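Catechol 1,2-dioxygenase (Acinetobacter sp., PDB 1DMH) catalyses the Fe(3+)-dependent intradiol cleavage of catechol by dioxygen to cis,cis-muconate, the first step from catechol in the beta-ketoadipate pathway. Local coordinates at residues A[133-138]-A[281-286]; A[191-196]-A[277-282]. All blocks are in the same frame, centred on the assembly; numbering follows the deposited sequence.

Overall arrangement
From the N terminus, strand 133-141 comes first and strand 189-195 second, running antiparallel beside it. After strand 262-268 and helix 271-276, the chain passes through the turn 277-282 into strand 283-291. Interaction 1 closes the longer loop, from 133-138 to 281-286, by parallel pairing; interaction 2 closes a shorter one, from 191-196 to 277-282, which starts later and ends on the same stretch (G281 and P282 are shared), so the loops nest without crossing. Interaction 1 ties strands inside the sheet, whereas interaction 2 fastens the turn to it at the surface. They meet through probable backbone hydrogen bonds between strands 133-141 and 189-195, and where R191 packs on I135 and F283 on N277.

Interaction 1: residues A[133-138]-A[281-286]; sequences TLILHG and GPFAEM
Parallel strand pairing joins 133-138 to 283-286, side by side in the mixed sheet of the catalytic domain. Four backbone hydrogen bonds hold them: A284 N to T133 O, the shortest at 2.8 Å, then I135 N to A284 O, M286 N to I135 O and H137 N to M286 O. All are nearly straight; CA-H...O contacts from L134, E285 and L136 lie between them. L134, L136, A284 and M286 share one sheet face. There both leucines carry CG anti to the backbone N, and the CD2 branch of L134 crosses obliquely to M286 CG, 3.9 Å away. I135 and E285 emerge on the reverse face. Here I135 CG1 meets F283 CD2 at 3.6 Å, on a phenyl group that also stacks on H268. H137 holds its ring between its own backbone N and carbonyl carbon, the crowded position (chi1 60°), and E285 extends its chain until the two cross. H137 NE2 then donates to E285 OE2 at 2.7 Å, with the oxygen near the imidazole plane. The donor lies above the carboxylate plane, the two planes being 51° apart, while E285 OE1 has a weak hydrogen bond to H268 NE2. Both residues of this link are partly exposed, and it would probably help keep E285 ionised. On the leucine face, L134 and L136 touch I225 and Y227 of strand 220-230, the strand that also contributes iron ligands H224 and H226. The arrangement is that of the beta-sandwich core of the intradiol dioxygenases, in which this pair backs the metal-bearing strand.

Interaction 2: residues A[191-196]-A[277-282]; sequences RVRTIL and NDVEGP
Two arginines of strand 189-195 reach out to the turn that follows helix 271-276, whose end is a Schellman motif with D278, at positive phi, as its C-prime residue and V279 N bonded back to I274 O. The contact lies at the surface of the sheet and is made by long side chains, since the backbones stay well apart: the closest CA atoms, of R193 and V279, are 9.3 Å from each other. R191 comes first. Its chain is extended, with CG anti to the backbone N, and its guanidinium carbon CZ packs against I135 CG2 of the neighbouring strand. Its NH2 donates to N277 OD1 at 3.0 Å, on a lone pair of the amide oxygen and almost straight. Guanidinium and amide are nearly coplanar, 7° apart, although the two side chains cross at about a right angle. N277 ND2 bonds back to A273 O, so both ends of the amide are engaged and its rotation is fixed. D278 OD1 lies 5.4 Å from R191 NH2, an opposite charge close by without contact. Two residues on, R193 points the same way, also fully extended. It takes E280 end-on: NH2 reaches OE1 at 2.7 Å and NH1 reaches OE2 at 3.2 Å, each oxygen offering its syn lone pair. The groups are 13° from coplanar, and bending of E280 at chi2 (70°) brings its carboxylate into place. This salt bridge probably also offsets the like charge of nearby R122. V279 CG1 sits over one face of the R193 guanidinium, 4.2 Å from NH1. In the plane of that group, a water accepts from R193 NH1 at 2.5 Å and donates to D278 O at 2.9 Å.

Interaction 1: residues A[133-138]-A[281-286]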
loop_
_atom_site.group_PDB
_atom_site.type_symbol
_atom_site.label_atom_id
_atom_site.label_comp_id
_atom_site.label_asym_id
_atom_site.label_seq_id
_atom_site.Cartn_x
_atom_site.Cartn_y
_atom_site.Cartn_z
ATOM N N THR A 133 8.636 23.466 -31.207
ATOM C CA THR A 133 7.376 23.242 -31.910
ATOM C C THR A 133 7.283 21.890 -32.567
ATOM O O THR A 133 8.206 21.465 -33.240
ATOM C CB THR A 133 7.137 24.311 -32.986
ATOM O OG1 THR A 133 7.233 25.599 -32.384
ATOM C CG2 THR A 133 5.736 24.175 -33.585
ATOM N N LEU A 134 6.141 21.234 -32.384
ATOM C CA LEU A 134 5.885 19.911 -32.948
ATOM C C LEU A 134 4.529 19.934 -33.643
ATOM O O LEU A 134 3.541 20.359 -33.041
ATOM C CB LEU A 134 5.812 18.864 -31.824
ATOM C CG LEU A 134 6.018 17.366 -32.069
ATOM C CD1 LEU A 134 5.029 16.634 -31.209
ATOM C CD2 LEU A 134 5.907 16.978 -33.495
ATOM N N ILE A 135 4.484 19.495 -34.902
ATOM C CA ILE A 135 3.221 19.404 -35.662
ATOM C C ILE A 135 2.997 17.882 -35.689
ATOM O O ILE A 135 3.809 17.150 -36.263
ATOM C CB ILE A 135 3.367 19.908 -37.149
ATOM C CG1 ILE A 135 3.778 21.379 -37.171
ATOM C CG2 ILE A 135 2.071 19.692 -37.943
ATOM C CD1 ILE A 135 2.833 22.276 -36.456
ATOM N N LEU A 136 1.929 17.401 -35.061
ATOM C CA LEU A 136 1.669 15.962 -35.014
ATOM C C LEU A 136 0.345 15.739 -35.742
ATOM O O LEU A 136 -0.656 16.370 -35.438
ATOM C CB LEU A 136 1.541 15.530 -33.565
ATOM C CG LEU A 136 1.685 14.095 -33.030
ATOM C CD1 LEU A 136 0.671 13.976 -31.904
ATOM C CD2 LEU A 136 1.485 13.017 -34.062
ATOM N N HIS A 137 0.342 14.843 -36.709
ATOM C CA HIS A 137 -0.884 14.611 -37.438
ATOM C C HIS A 137 -0.963 13.182 -37.954
ATOM O O HIS A 137 0.022 12.443 -37.968
ATOM C CB HIS A 137 -0.983 15.634 -38.583
ATOM C CG HIS A 137 0.152 15.568 -39.560
ATOM N ND1 HIS A 137 0.107 14.800 -40.702
ATOM C CD2 HIS A 137 1.381 16.142 -39.543
ATOM C CE1 HIS A 137 1.256 14.904 -41.351
ATOM N NE2 HIS A 137 2.046 15.712 -40.668
ATOM N N GLY A 138 -2.160 12.788 -38.353
ATOM C CA GLY A 138 -2.336 11.453 -38.862
ATOM C C GLY A 138 -3.765 11.229 -39.264
ATOM O O GLY A 138 -4.578 12.150 -39.247
ATOM N N GLY A 281 9.277 29.399 -36.860
ATOM C CA GLY A 281 10.678 29.024 -36.944
ATOM C C GLY A 281 10.797 27.529 -37.124
ATOM O O GLY A 281 9.792 26.884 -37.353
ATOM N N PRO A 282 12.002 26.947 -37.036
ATOM C CA PRO A 282 12.178 25.502 -37.198
ATOM C C PRO A 282 11.250 24.699 -36.275
ATOM O O PRO A 282 10.961 25.114 -35.144
ATOM C CB PRO A 282 13.670 25.306 -36.894
ATOM C CG PRO A 282 13.998 26.505 -35.998
ATOM C CD PRO A 282 13.306 27.583 -36.789
ATOM N N PHE A 283 10.781 23.558 -36.763
ATOM C CA PHE A 283 9.859 22.737 -35.988
ATOM C C PHE A 283 10.069 21.265 -36.327
ATOM O O PHE A 283 10.739 20.930 -37.317
ATOM C CB PHE A 283 8.409 23.152 -36.317
ATOM C CG PHE A 283 7.988 22.816 -37.724
ATOM C CD1 PHE A 283 8.332 23.647 -38.786
ATOM C CD2 PHE A 283 7.310 21.635 -38.003
ATOM C CE1 PHE A 283 8.012 23.308 -40.113
ATOM C CE2 PHE A 283 6.982 21.284 -39.318
ATOM C CZ PHE A 283 7.338 22.127 -40.379
ATOM N N ALA A 284 9.499 20.388 -35.499
ATOM C CA ALA A 284 9.579 18.952 -35.728
ATOM C C ALA A 284 8.198 18.469 -36.234
ATOM O O ALA A 284 7.149 19.042 -35.901
ATOM C CB ALA A 284 9.945 18.246 -34.432
ATOM N N GLU A 285 8.204 17.433 -37.066
ATOM C CA GLU A 285 6.956 16.867 -37.564
ATOM C C GLU A 285 6.919 15.349 -37.341
ATOM O O GLU A 285 7.911 14.645 -37.601
ATOM C CB GLU A 285 6.763 17.166 -39.057
ATOM C CG GLU A 285 5.534 16.488 -39.666
ATOM C CD GLU A 285 5.386 16.763 -41.147
ATOM O OE1 GLU A 285 6.409 16.725 -41.866
ATOM O OE2 GLU A 285 4.249 16.995 -41.609
ATOM N N MET A 286 5.784 14.862 -36.840
ATOM C CA MET A 286 5.556 13.432 -36.614
ATOM C C MET A 286 4.203 13.095 -37.227
ATOM O O MET A 286 3.238 13.835 -37.071
ATOM C CB MET A 286 5.525 13.081 -35.125
ATOM C CG MET A 286 6.836 13.334 -34.381
ATOM S SD MET A 286 6.763 12.964 -32.603
ATOM C CE MET A 286 6.713 11.222 -32.631
#

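Interaction 2: residues A[191-196]-A[277-282]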
loop_
_atom_site.group_PDB
_atom_site.type_symbol
_atom_site.label_atom_id
_atom_site.label_comp_id
_atom_site.label_asym_id
_atom_site.label_seq_id
_atom_site.Cartn_x
_atom_site.Cartn_y
_atom_site.Cartn_z
ATOM N N ARG A 191 -4.909 16.840 -36.424
ATOM C CA ARG A 191 -3.659 17.538 -36.552
ATOM C C ARG A 191 -3.533 18.435 -35.350
ATOM O O ARG A 191 -4.490 19.119 -34.975
ATOM C CB ARG A 191 -3.658 18.359 -37.833
ATOM C CG ARG A 191 -2.400 19.169 -38.051
ATOM C CD ARG A 191 -2.524 19.962 -39.337
ATOM N NE ARG A 191 -1.507 21.010 -39.455
ATOM C CZ ARG A 191 -0.343 20.876 -40.093
ATOM N NH1 ARG A 191 -0.050 19.726 -40.711
ATOM N NH2 ARG A 191 0.516 21.908 -40.133
ATOM N N VAL A 192 -2.379 18.407 -34.699
ATOM C CA VAL A 192 -2.207 19.283 -33.561
ATOM C C VAL A 192 -0.884 19.964 -33.619
ATOM O O VAL A 192 0.057 19.461 -34.231
ATOM C CB VAL A 192 -2.269 18.543 -32.204
ATOM C CG1 VAL A 192 -3.596 17.958 -32.027
ATOM C CG2 VAL A 192 -1.207 17.460 -32.133
ATOM N N ARG A 193 -0.835 21.137 -33.011
ATOM C CA ARG A 193 0.410 21.863 -32.889
ATOM C C ARG A 193 0.701 21.826 -31.369
ATOM O O ARG A 193 -0.154 22.194 -30.554
ATOM C CB ARG A 193 0.273 23.309 -33.376
ATOM C CG ARG A 193 1.466 24.139 -32.943
ATOM C CD ARG A 193 1.466 25.563 -33.468
ATOM N NE ARG A 193 2.538 26.278 -32.789
ATOM C CZ ARG A 193 2.965 27.490 -33.113
ATOM N NH1 ARG A 193 2.407 28.132 -34.115
ATOM N NH2 ARG A 193 3.960 28.046 -32.434
ATOM N N THR A 194 1.884 21.348 -30.988
ATOM C CA THR A 194 2.236 21.291 -29.578
ATOM C C THR A 194 3.769 21.411 -29.486
ATOM O O THR A 194 4.377 22.068 -30.341
ATOM C CB THR A 194 1.724 19.978 -28.954
ATOM O OG1 THR A 194 1.944 20.012 -27.544
ATOM C CG2 THR A 194 2.415 18.772 -29.560
ATOM N N ILE A 195 4.393 20.842 -28.454
ATOM C CA ILE A 195 5.855 20.871 -28.367
ATOM C C ILE A 195 6.356 19.442 -28.133
ATOM O O ILE A 195 5.593 18.578 -27.686
ATOM C CB ILE A 195 6.384 21.772 -27.201
ATOM C CG1 ILE A 195 5.838 21.273 -25.867
ATOM C CG2 ILE A 195 6.012 23.235 -27.432
ATOM C CD1 ILE A 195 6.437 21.973 -24.671
ATOM N N LEU A 196 7.622 19.190 -28.452
ATOM C CA LEU A 196 8.211 17.867 -28.230
ATOM C C LEU A 196 8.374 17.640 -26.745
ATOM O O LEU A 196 8.965 18.455 -26.049
ATOM C CB LEU A 196 9.596 17.744 -28.851
ATOM C CG LEU A 196 9.747 17.102 -30.216
ATOM C CD1 LEU A 196 11.237 17.046 -30.522
ATOM C CD2 LEU A 196 9.168 15.697 -30.227
ATOM N N ASN A 277 3.476 25.508 -43.019
ATOM C CA ASN A 277 2.790 25.036 -41.810
ATOM C C ASN A 277 2.527 26.212 -40.888
ATOM O O ASN A 277 2.095 26.048 -39.755
ATOM C CB ASN A 277 3.674 24.013 -41.091
ATOM C CG ASN A 277 3.831 22.730 -41.880
ATOM O OD1 ASN A 277 2.945 21.881 -41.867
ATOM N ND2 ASN A 277 4.948 22.598 -42.599
ATOM N N ASP A 278 2.788 27.401 -41.414
ATOM C CA ASP A 278 2.641 28.656 -40.699
ATOM C C ASP A 278 3.051 28.631 -39.230
ATOM O O ASP A 278 2.244 28.819 -38.331
ATOM C CB ASP A 278 1.222 29.243 -40.883
ATOM C CG ASP A 278 0.114 28.224 -40.653
ATOM O OD1 ASP A 278 0.096 27.187 -41.360
ATOM O OD2 ASP A 278 -0.756 28.466 -39.776
ATOM N N VAL A 279 4.334 28.387 -39.003
ATOM C CA VAL A 279 4.888 28.412 -37.663
ATOM C C VAL A 279 5.892 29.554 -37.697
ATOM O O VAL A 279 6.104 30.159 -38.751
ATOM C CB VAL A 279 5.565 27.065 -37.263
ATOM C CG1 VAL A 279 4.504 25.992 -37.095
ATOM C CG2 VAL A 279 6.583 26.648 -38.306
ATOM N N GLU A 280 6.519 29.841 -36.563
ATOM C CA GLU A 280 7.449 30.967 -36.464
ATOM C C GLU A 280 8.935 30.646 -36.552
ATOM O O GLU A 280 9.769 31.525 -36.331
ATOM C CB GLU A 280 7.188 31.719 -35.148
ATOM C CG GLU A 280 5.705 32.124 -34.890
ATOM C CD GLU A 280 4.763 30.924 -34.584
ATOM O OE1 GLU A 280 5.089 30.137 -33.654
ATOM O OE2 GLU A 280 3.702 30.787 -35.259
ATOM N N GLY A 281 9.277 29.399 -36.860
ATOM C CA GLY A 281 10.678 29.024 -36.944
ATOM C C GLY A 281 10.797 27.529 -37.124
ATOM O O GLY A 281 9.792 26.884 -37.353
ATOM N N PRO A 282 12.002 26.947 -37.036
ATOM C CA PRO A 282 12.178 25.502 -37.198
ATOM C C PRO A 282 11.250 24.699 -36.275
ATOM O O PRO A 282 10.961 25.114 -35.144
ATOM C CB PRO A 282 13.670 25.306 -36.894
ATOM C CG PRO A 282 13.998 26.505 -35.998
ATOM C CD PRO A 282 13.306 27.583 -36.789
HETATM O O HOH W 1 0.980 27.465 -36.058
#